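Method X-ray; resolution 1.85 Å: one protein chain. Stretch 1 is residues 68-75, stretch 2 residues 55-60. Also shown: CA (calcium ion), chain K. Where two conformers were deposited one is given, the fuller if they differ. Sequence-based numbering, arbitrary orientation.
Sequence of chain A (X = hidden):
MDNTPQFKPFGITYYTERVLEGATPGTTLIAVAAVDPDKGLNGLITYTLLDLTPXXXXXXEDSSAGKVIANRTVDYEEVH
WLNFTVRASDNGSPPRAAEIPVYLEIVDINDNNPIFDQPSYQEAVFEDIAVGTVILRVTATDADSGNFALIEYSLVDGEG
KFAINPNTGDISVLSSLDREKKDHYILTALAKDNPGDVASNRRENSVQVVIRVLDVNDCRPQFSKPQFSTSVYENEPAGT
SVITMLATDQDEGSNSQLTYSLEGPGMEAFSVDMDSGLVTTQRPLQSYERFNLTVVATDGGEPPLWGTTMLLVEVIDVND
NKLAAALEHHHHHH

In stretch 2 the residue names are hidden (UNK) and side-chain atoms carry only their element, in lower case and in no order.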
# COMPACT_ATOMS: atom_id res chain seq x y z
N VAL A 68 -44.49 12.98 -5.28
CA VAL A 68 -43.73 12.55 -4.12
C VAL A 68 -42.31 13.04 -4.30
O VAL A 68 -41.68 12.79 -5.34
CB VAL A 68 -43.74 11.02 -3.97
CG1 VAL A 68 -42.89 10.59 -2.78
CG2 VAL A 68 -45.18 10.51 -3.83
N ILE A 69 -41.83 13.75 -3.28
CA ILE A 69 -40.50 14.34 -3.27
C ILE A 69 -39.66 13.77 -2.12
O ILE A 69 -40.18 13.22 -1.15
CB ILE A 69 -40.55 15.88 -3.17
CG1 ILE A 69 -41.11 16.34 -1.80
CG2 ILE A 69 -41.38 16.44 -4.32
CD1 ILE A 69 -41.26 17.84 -1.61
N ALA A 70 -38.35 13.92 -2.26
CA ALA A 70 -37.40 13.54 -1.23
C ALA A 70 -37.53 14.42 0.04
O ALA A 70 -37.62 15.65 -0.04
CB ALA A 70 -35.97 13.58 -1.78
N ASN A 71 -37.54 13.74 1.19
CA ASN A 71 -37.44 14.34 2.50
C ASN A 71 -35.98 14.21 2.93
O ASN A 71 -35.17 14.98 2.45
CB ASN A 71 -38.47 13.74 3.46
CG ASN A 71 -38.48 14.40 4.82
OD1 ASN A 71 -37.78 15.39 5.06
ND2 ASN A 71 -39.32 13.87 5.72
N ARG A 72 -35.64 13.27 3.81
CA ARG A 72 -34.23 13.01 4.06
C ARG A 72 -33.61 12.40 2.81
O ARG A 72 -34.27 11.69 2.04
CB ARG A 72 -34.04 12.11 5.28
CG ARG A 72 -34.40 12.84 6.55
CD ARG A 72 -34.47 11.92 7.75
NE ARG A 72 -34.79 12.70 8.93
CZ ARG A 72 -36.00 13.17 9.25
NH1 ARG A 72 -37.08 12.91 8.48
NH2 ARG A 72 -36.12 13.90 10.36
N THR A 73 -32.33 12.69 2.60
CA THR A 73 -31.60 12.02 1.52
C THR A 73 -31.34 10.57 1.88
O THR A 73 -31.05 10.24 3.02
CB THR A 73 -30.25 12.68 1.22
OG1 THR A 73 -29.48 12.74 2.43
CG2 THR A 73 -30.50 14.04 0.65
N VAL A 74 -31.46 9.71 0.89
CA VAL A 74 -31.30 8.26 1.07
C VAL A 74 -29.88 7.84 0.68
O VAL A 74 -29.27 8.43 -0.22
CB VAL A 74 -32.36 7.49 0.27
CG1 VAL A 74 -32.09 7.50 -1.23
CG2 VAL A 74 -32.52 6.07 0.78
N ASP A 75 -29.39 6.85 1.39
CA ASP A 75 -28.07 6.28 1.23
C ASP A 75 -28.22 4.80 0.82
O ASP A 75 -28.74 3.99 1.59
CB ASP A 75 -27.35 6.37 2.57
CG ASP A 75 -25.91 5.84 2.53
OD1 ASP A 75 -25.40 5.43 1.46
OD2 ASP A 75 -25.28 5.82 3.59
N UNK A 55 -39.16 4.81 7.27
CA UNK A 55 -39.71 6.16 7.28
C UNK A 55 -38.65 7.25 7.10
O UNK A 55 -37.44 7.01 7.24
c UNK A 55 -39.12 4.23 8.63
c UNK A 55 -39.50 5.39 9.54
c UNK A 55 -40.35 6.26 8.68
N UNK A 56 -39.13 8.44 6.77
CA UNK A 56 -38.29 9.62 6.79
C UNK A 56 -37.77 10.15 5.48
O UNK A 56 -37.19 11.24 5.47
N UNK A 57 -37.95 9.40 4.38
CA UNK A 57 -37.30 9.71 3.13
C UNK A 57 -38.16 10.31 2.03
O UNK A 57 -37.61 10.81 1.03
c UNK A 57 -36.56 8.49 2.57
c UNK A 57 -35.51 7.93 3.51
o UNK A 57 -32.61 6.34 6.00
c UNK A 57 -33.56 6.86 5.18
c UNK A 57 -35.80 6.89 4.35
c UNK A 57 -34.19 8.42 3.50
c UNK A 57 -34.84 6.36 5.21
c UNK A 57 -33.23 7.88 4.33
N UNK A 58 -39.49 10.25 2.18
CA UNK A 58 -40.42 10.70 1.17
C UNK A 58 -41.60 11.45 1.76
O UNK A 58 -41.98 11.23 2.92
c UNK A 58 -41.96 8.69 1.12
c UNK A 58 -39.85 8.61 -0.16
c UNK A 58 -40.97 9.52 0.32
N UNK A 59 -42.16 12.35 0.96
CA UNK A 59 -43.37 13.04 1.35
C UNK A 59 -44.07 13.55 0.10
O UNK A 59 -43.42 13.78 -0.93
c UNK A 59 -42.28 15.33 1.64
c UNK A 59 -43.08 14.20 2.30
n UNK A 59 -42.32 17.49 2.75
o UNK A 59 -40.82 15.94 3.40
c UNK A 59 -41.74 16.29 2.67
N UNK A 60 -45.38 13.77 0.21
CA UNK A 60 -46.11 14.40 -0.89
C UNK A 60 -45.69 15.86 -0.87
O UNK A 60 -45.56 16.43 0.20
c UNK A 60 -49.46 12.58 -0.34
c UNK A 60 -48.21 12.64 -2.49
c UNK A 60 -48.11 12.84 -0.99
c UNK A 60 -47.62 14.27 -0.69
CA CA K . -23.90 6.27 -0.15
O HOH W 1 -30.32 6.20 4.07
O HOH W 2 -35.02 10.49 -0.16
O HOH W 3 -40.85 11.30 5.31
O HOH W 4 -22.03 6.34 1.29
O HOH W 5 -24.61 8.30 1.04

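Position 55 carries three side-chain carbons that close a five-membered ring onto its own backbone N, and none of them comes near stretch 1. A ring of this kind identifies Pro 55.

Position 56 has no side-chain atoms. Its phi/psi of 102/-9° would jam a CB against the carbonyl O of Pro 55, and an ideal CB would also lie 3.7 Å from Arg 72 NH1. This is Gly 56. Its carbonyl O accepts a hydrogen bond from Arg 72 N at 3.0 Å and a weak one from Arg 72 NH1 at 3.4 Å, so the arginine grips one oxygen with both backbone and guanidinium.

At position 57 one carbon leads to a ring of six carbons bearing a single oxygen. A ring carbon lies 3.8 Å from Val 74 CB, and the carbonyl oxygens of Arg 72 and Thr 73 sit at the ring edge. The pattern is that of a phenol: Tyr 57. Although its CA-to-CB bond points away from stretch 1, the ring comes back against it, with Val 74 CG2 over one ring face. A water bridges Tyr 57 OH (3.0 Å) and Asp 75 N (2.9 Å).

Position 58 shows three carbons, one of them CB carrying the other two, and CB rests 3.8 Å from Val 68 CG1. Branching at CB with no heteroatom gives Val 58.

Position 59 has three carbons in a row, the third holding one oxygen and one nitrogen. Its second side-chain carbon lies 3.8 Å from Ile 69 CG1, and its oxygen 3.1 Å from Asn 71 CG. A carboxamide one methylene longer than asparagine makes this Gln 59; there is no hydrogen bond between the two amides.

Position 60 holds four carbons forked at the second. One carbon of the fork lies 3.9 Å from Val 68 CG2, on the same sheet face. This is Leu 60.

The contact is built on an antiparallel strand pairing that continues into a loop. Ile 69 and Gln 59 form the hydrogen-bonded pair, with Ile 69 N to Gln 59 O at 2.8 Å and Gln 59 N to Ile 69 O at 3.0 Å; Asn 71 N adds a nearly straight bond to Tyr 57 O at 2.9 Å. A water donates to both Tyr 57 O (2.9 Å) and Arg 72 O (2.6 Å). Backbone bonds thus set the register, while aliphatic packing and the tyrosine ring fill in around them.

Stretch 2 55-60: PGYVQL
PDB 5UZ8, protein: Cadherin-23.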